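Local coordinates for snrnp sm-like protein (Pyrococcus abyssi, PDB 1H64) that probably binds RNA, assembling as a heptamer of the Sm family to which the spliceosomal snRNP core proteins also belong, at residues Asp14-Val19 against Glu26-Leu31; Ala43-Ile48 against Lys55-Ile60. All coordinates share one frame; numbering follows the deposited sequence.

In the fold
After the N-terminal helix 5-11 the chain enters strand 16-21, turns, and runs back along strand 25-34; interaction 1 closes this first hairpin. The chain then passes through strand 40-42, turns a corner at Ala43 and Asp44, and forms the hairpin of strands 45-49 and 52-57, closed by interaction 2. The two contacts follow in series, neither nested nor crossed. They share a sheet, because strand 25-34 also pairs with strand 45-49: Glu26 O probably accepts a hydrogen bond from Ile48 N, and Arg30 O one from Ala43 N. Phe27 packs on Met47, linking the hairpins through side chains as well within the curved Sm sheet.

Interaction 1: Asp14-Val19 against Glu26-Leu31; sequences DKDVLV and EFRGRL
Asp14, Val17 and Val19 are tied by their backbones to Leu31, Gly29 and Phe27 in an antiparallel ladder. Val19 N donates to Phe27 O (2.8 Å) almost straight, at 178°, and Phe27 N returns a bond to Val19 O. Val17 and Gly29 exchange a second pair, and Leu31 N donates to Lys15 O. Beyond it, Asp14 N reaches Leu31 O at 2.6 Å, extending the ladder into the loop ahead of the strand. CA-H...O contacts fill in at the non-hydrogen-bonded pairs, such as Asp16 CA to Gly29 O (3.3 Å).

Side-chain packing differs between the two faces of the sheet. On the face of Leu18 and Arg28, the leucine branches lie beside the arginine: CD1 is 3.4 Å from Arg28 NE and also touches CG and CD, while CD2 stands above one face of the guanidinium, toward its rim. The bend of the arginine at chi3 (71°) places NE against the leucine, where it is buried without a polar partner in the model. Leu18 CD1 also meets Glu26 OE2 at 3.3 Å. On the other face Val19 CB packs on Phe27 CB, 4.2 Å away, and Val17 CG1 touches Leu31 CB.

Charge contributes more loosely. Asp14 OD1 forms a long salt bridge with Arg30 NH1 (3.8 Å), carboxylate and guanidinium nearly coplanar. Asp16 OD2 lies well out of the Arg28 guanidinium plane, 4.1 Å from NH2, so only charge attraction is implied. An alanine in place of Arg28 would probably uncover one side of Leu18 and leave Asp16 without this nearby positive charge. The arrangement is the first beta hairpin of the Sm fold, following its N-terminal helix.

Interaction 2: Ala43-Ile48 against Lys55-Ile60; sequences ADAEMI and KRYGKI
Ala45 and Tyr57 form a hydrogen-bonded pair of the Sm-fold hairpin whose strands 45-49 and 52-57 run antiparallel. Tyr57 N donates to Ala45 O at 2.7 Å, and Ala45 N donates back to Tyr57 O over the same length but with a bent N-H...O angle of 140°. Where the chain turns its corners, Asp44 N binds Gly58 O at 2.7 Å. Towards the other end Met47 N donates to Lys55 O. At the non-hydrogen-bonded pair of Glu46 and Arg56, Glu46 CB meets Arg56 CG. Beside it, Glu46 CA makes a CA-H...O contact with Lys55 O at 3.1 Å.

The side chains of Ala45, Met47 and Tyr57 share the buried face. Met47 CB sits at the edge of the Tyr57 ring, near its plane and 4.0 Å from CE1. The methionine CG is anti to the backbone N (chi1 172°), and a bend at chi3 (-66°) turns CE to the phenol end, 3.0 Å from Tyr57 OH, a tight approach. That hydroxyl is buried and has no hydrogen-bond partner in the model; across the contact it meets the methionine CE. Ile60 serves two neighbours: its CD1 stands over the centre of one face of the tyrosine ring, while its CG2 rests on Ala45 CB at 3.8 Å.

Strand 25-34 pairs with strand 45-49, its Phe25 and Phe27 touching Met47, and past the corners Ile60 bonds and packs against Leu42 of strand 40-42. A neighbouring subunit meets the hairpin as well: Lys59 O is hydrogen-bonded to Ser71 OG of that subunit, and Tyr57 packs on Ile20 of the same neighbour, placing this hairpin at a subunit interface of the heptamer.

Interaction 1: Asp14-Val19 against Glu26-Leu31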
loop_
_atom_site.group_PDB
_atom_site.type_symbol
_atom_site.label_atom_id
_atom_site.label_comp_id
_atom_site.label_asym_id
_atom_site.label_seq_id
_atom_site.Cartn_x
_atom_site.Cartn_y
_atom_site.Cartn_z
ATOM N N ASP C 14 25.766 14.895 8.264
ATOM C CA ASP C 14 26.802 15.742 7.674
ATOM C C ASP C 14 27.709 15.006 6.694
ATOM O O ASP C 14 28.784 15.497 6.343
ATOM C CB ASP C 14 27.642 16.392 8.775
ATOM C CG ASP C 14 26.796 17.184 9.746
ATOM O OD1 ASP C 14 26.064 18.095 9.290
ATOM O OD2 ASP C 14 26.854 16.896 10.963
ATOM N N LYS C 15 27.277 13.831 6.246
ATOM C CA LYS C 15 28.053 13.046 5.292
ATOM C C LYS C 15 27.256 12.770 4.013
ATOM O O LYS C 15 26.027 12.746 4.039
ATOM C CB LYS C 15 28.493 11.729 5.931
ATOM C CG LYS C 15 29.482 11.927 7.069
ATOM C CD LYS C 15 30.197 10.635 7.463
ATOM C CE LYS C 15 29.281 9.685 8.213
ATOM N NZ LYS C 15 30.003 8.499 8.763
ATOM N N ASP C 16 27.957 12.585 2.896
ATOM C CA ASP C 16 27.300 12.302 1.620
ATOM C C ASP C 16 26.659 10.911 1.679
ATOM O O ASP C 16 27.259 9.957 2.182
ATOM C CB ASP C 16 28.322 12.345 0.467
ATOM C CG ASP C 16 27.677 12.162 -0.913
ATOM O OD1 ASP C 16 26.976 13.084 -1.391
ATOM O OD2 ASP C 16 27.872 11.089 -1.529
ATOM N N VAL C 17 25.432 10.809 1.182
ATOM C CA VAL C 17 24.740 9.525 1.143
ATOM C C VAL C 17 24.024 9.358 -0.183
ATOM O O VAL C 17 23.798 10.327 -0.929
ATOM C CB VAL C 17 23.663 9.387 2.248
ATOM C CG1 VAL C 17 24.306 9.452 3.633
ATOM C CG2 VAL C 17 22.622 10.483 2.090
ATOM N N LEU C 18 23.662 8.114 -0.458
ATOM C CA LEU C 18 22.918 7.740 -1.652
ATOM C C LEU C 18 21.535 7.246 -1.177
ATOM O O LEU C 18 21.460 6.366 -0.316
ATOM C CB LEU C 18 23.649 6.601 -2.362
ATOM C CG LEU C 18 23.025 5.958 -3.605
ATOM C CD1 LEU C 18 22.766 7.021 -4.663
ATOM C CD2 LEU C 18 23.968 4.887 -4.153
ATOM N N VAL C 19 20.458 7.828 -1.698
ATOM C CA VAL C 19 19.110 7.374 -1.327
ATOM C C VAL C 19 18.518 6.729 -2.583
ATOM O O VAL C 19 18.222 7.423 -3.566
ATOM C CB VAL C 19 18.212 8.553 -0.860
ATOM C CG1 VAL C 19 16.803 8.043 -0.513
ATOM C CG2 VAL C 19 18.845 9.256 0.359
ATOM N N GLU C 26 17.412 7.688 -8.096
ATOM C CA GLU C 26 18.060 8.006 -6.824
ATOM C C GLU C 26 18.407 9.451 -6.514
ATOM O O GLU C 26 18.369 10.317 -7.383
ATOM C CB GLU C 26 19.313 7.135 -6.645
ATOM C CG GLU C 26 20.154 6.928 -7.894
ATOM C CD GLU C 26 21.235 5.866 -7.701
ATOM O OE1 GLU C 26 20.884 4.706 -7.393
ATOM O OE2 GLU C 26 22.433 6.182 -7.858
ATOM N N PHE C 27 18.700 9.704 -5.243
ATOM C CA PHE C 27 19.093 11.026 -4.799
ATOM C C PHE C 27 20.448 10.895 -4.127
ATOM O O PHE C 27 20.758 9.857 -3.535
ATOM C CB PHE C 27 18.117 11.611 -3.782
ATOM C CG PHE C 27 16.814 12.072 -4.364
ATOM C CD1 PHE C 27 15.648 11.351 -4.141
ATOM C CD2 PHE C 27 16.741 13.257 -5.087
ATOM C CE1 PHE C 27 14.427 11.804 -4.622
ATOM C CE2 PHE C 27 15.520 13.721 -5.574
ATOM C CZ PHE C 27 14.362 12.992 -5.340
ATOM N N ARG C 28 21.264 11.938 -4.245
ATOM C CA ARG C 28 22.569 11.950 -3.596
ATOM C C ARG C 28 22.719 13.330 -2.994
ATOM O O ARG C 28 22.350 14.329 -3.612
ATOM C CB ARG C 28 23.701 11.664 -4.592
ATOM C CG ARG C 28 23.467 10.422 -5.436
ATOM C CD ARG C 28 24.773 9.745 -5.836
ATOM N NE ARG C 28 25.412 9.090 -4.694
ATOM C CZ ARG C 28 26.445 8.259 -4.786
ATOM N NH1 ARG C 28 26.970 7.973 -5.969
ATOM N NH2 ARG C 28 26.955 7.713 -3.691
ATOM N N GLY C 29 23.226 13.388 -1.767
ATOM C CA GLY C 29 23.395 14.670 -1.114
ATOM C C GLY C 29 23.988 14.497 0.265
ATOM O O GLY C 29 24.340 13.384 0.660
ATOM N N ARG C 30 24.128 15.599 0.988
ATOM C CA ARG C 30 24.683 15.536 2.324
ATOM C C ARG C 30 23.526 15.347 3.307
ATOM O O ARG C 30 22.584 16.132 3.324
ATOM C CB ARG C 30 25.448 16.828 2.643
ATOM C CG ARG C 30 26.178 16.812 3.986
ATOM C CD ARG C 30 27.075 18.032 4.141
ATOM N NE ARG C 30 26.390 19.259 3.756
ATOM C CZ ARG C 30 25.776 20.082 4.598
ATOM N NH1 ARG C 30 25.760 19.822 5.899
ATOM N NH2 ARG C 30 25.159 21.160 4.131
ATOM N N LEU C 31 23.592 14.301 4.113
ATOM C CA LEU C 31 22.516 14.060 5.096
ATOM C C LEU C 31 22.530 15.077 6.241
ATOM O O LEU C 31 23.512 15.174 6.969
ATOM C CB LEU C 31 22.645 12.647 5.677
ATOM C CG LEU C 31 21.534 12.193 6.640
ATOM C CD1 LEU C 31 20.207 11.999 5.870
ATOM C CD2 LEU C 31 21.957 10.887 7.293
#

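Interaction 2: Ala43-Ile48 against Lys55-Ile60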
loop_
_atom_site.group_PDB
_atom_site.type_symbol
_atom_site.label_atom_id
_atom_site.label_comp_id
_atom_site.label_asym_id
_atom_site.label_seq_id
_atom_site.Cartn_x
_atom_site.Cartn_y
_atom_site.Cartn_z
ATOM N N ALA C 43 21.087 18.020 1.900
ATOM C CA ALA C 43 21.492 19.375 1.516
ATOM C C ALA C 43 22.338 19.238 0.238
ATOM O O ALA C 43 23.011 18.219 0.046
ATOM C CB ALA C 43 22.313 20.024 2.641
ATOM N N ASP C 44 22.293 20.255 -0.622
ATOM C CA ASP C 44 23.037 20.256 -1.894
ATOM C C ASP C 44 22.786 18.945 -2.617
ATOM O O ASP C 44 23.714 18.226 -2.966
ATOM C CB ASP C 44 24.545 20.421 -1.654
ATOM C CG ASP C 44 24.880 21.680 -0.875
ATOM O OD1 ASP C 44 24.300 22.749 -1.176
ATOM O OD2 ASP C 44 25.729 21.602 0.036
ATOM N N ALA C 45 21.514 18.654 -2.865
ATOM C CA ALA C 45 21.126 17.400 -3.492
ATOM C C ALA C 45 20.950 17.425 -5.000
ATOM O O ALA C 45 20.726 18.475 -5.604
ATOM C CB ALA C 45 19.823 16.883 -2.845
ATOM N N GLU C 46 21.020 16.230 -5.577
ATOM C CA GLU C 46 20.818 16.031 -6.999
ATOM C C GLU C 46 20.014 14.745 -7.226
ATOM O O GLU C 46 20.227 13.729 -6.554
ATOM C CB GLU C 46 22.166 15.961 -7.726
ATOM C CG GLU C 46 23.100 14.869 -7.242
ATOM C CD GLU C 46 24.568 15.273 -7.336
ATOM O OE1 GLU C 46 24.989 16.175 -6.581
ATOM O OE2 GLU C 46 25.298 14.694 -8.164
ATOM N N MET C 47 19.059 14.813 -8.143
ATOM C CA MET C 47 18.264 13.649 -8.488
ATOM C C MET C 47 18.986 12.971 -9.643
ATOM O O MET C 47 19.319 13.611 -10.655
ATOM C CB MET C 47 16.856 14.069 -8.906
ATOM C CG MET C 47 16.025 12.930 -9.463
ATOM S SD MET C 47 14.474 13.549 -10.133
ATOM C CE MET C 47 13.688 14.146 -8.637
ATOM N N ILE C 48 19.256 11.684 -9.487
ATOM C CA ILE C 48 19.947 10.926 -10.514
ATOM C C ILE C 48 18.999 9.939 -11.184
ATOM O O ILE C 48 18.298 9.186 -10.506
ATOM C CB ILE C 48 21.140 10.151 -9.917
ATOM C CG1 ILE C 48 22.149 11.139 -9.315
ATOM C CG2 ILE C 48 21.785 9.281 -10.976
ATOM C CD1 ILE C 48 22.649 12.179 -10.291
ATOM N N LYS C 55 18.072 16.999 -11.793
ATOM C CA LYS C 55 17.563 18.054 -10.919
ATOM C C LYS C 55 18.550 18.288 -9.770
ATOM O O LYS C 55 19.332 17.402 -9.412
ATOM C CB LYS C 55 16.193 17.674 -10.328
ATOM C CG LYS C 55 15.044 17.554 -11.325
ATOM C CD LYS C 55 14.222 18.841 -11.445
ATOM C CE LYS C 55 13.366 19.074 -10.205
ATOM N NZ LYS C 55 12.249 20.048 -10.431
ATOM N N ARG C 56 18.522 19.489 -9.206
ATOM C CA ARG C 56 19.378 19.821 -8.078
ATOM C C ARG C 56 18.537 20.581 -7.085
ATOM O O ARG C 56 17.613 21.308 -7.460
ATOM C CB ARG C 56 20.595 20.653 -8.507
ATOM C CG ARG C 56 21.693 19.805 -9.123
ATOM C CD ARG C 56 22.928 20.609 -9.501
ATOM N NE ARG C 56 23.859 19.779 -10.260
ATOM C CZ ARG C 56 24.839 20.249 -11.023
ATOM N NH1 ARG C 56 25.033 21.556 -11.135
ATOM N NH2 ARG C 56 25.608 19.409 -11.694
ATOM N N TYR C 57 18.847 20.402 -5.809
ATOM C CA TYR C 57 18.092 21.064 -4.768
ATOM C C TYR C 57 19.033 21.552 -3.683
ATOM O O TYR C 57 19.968 20.842 -3.304
ATOM C CB TYR C 57 17.079 20.078 -4.159
ATOM C CG TYR C 57 16.322 19.260 -5.180
ATOM C CD1 TYR C 57 16.827 18.050 -5.648
ATOM C CD2 TYR C 57 15.099 19.702 -5.678
ATOM C CE1 TYR C 57 16.125 17.293 -6.593
ATOM C CE2 TYR C 57 14.387 18.957 -6.619
ATOM C CZ TYR C 57 14.903 17.759 -7.074
ATOM O OH TYR C 57 14.196 17.058 -8.023
ATOM N N GLY C 58 18.794 22.759 -3.185
ATOM C CA GLY C 58 19.632 23.266 -2.115
ATOM C C GLY C 58 19.385 22.387 -0.895
ATOM O O GLY C 58 20.307 22.037 -0.157
ATOM N N LYS C 59 18.125 22.006 -0.709
ATOM C CA LYS C 59 17.731 21.161 0.422
ATOM C C LYS C 59 16.454 20.405 0.052
ATOM O O LYS C 59 15.528 20.988 -0.505
ATOM C CB LYS C 59 17.481 22.023 1.655
ATOM C CG LYS C 59 17.298 21.241 2.951
ATOM C CD LYS C 59 17.095 22.180 4.136
ATOM C CE LYS C 59 18.326 23.041 4.385
ATOM N NZ LYS C 59 18.091 24.033 5.483
ATOM N N ILE C 60 16.396 19.116 0.365
ATOM C CA ILE C 60 15.205 18.345 0.025
ATOM C C ILE C 60 14.829 17.320 1.100
ATOM O O ILE C 60 15.692 16.623 1.626
ATOM C CB ILE C 60 15.385 17.601 -1.313
ATOM C CG1 ILE C 60 14.061 16.956 -1.732
ATOM C CG2 ILE C 60 16.470 16.537 -1.192
ATOM C CD1 ILE C 60 14.088 16.340 -3.112
#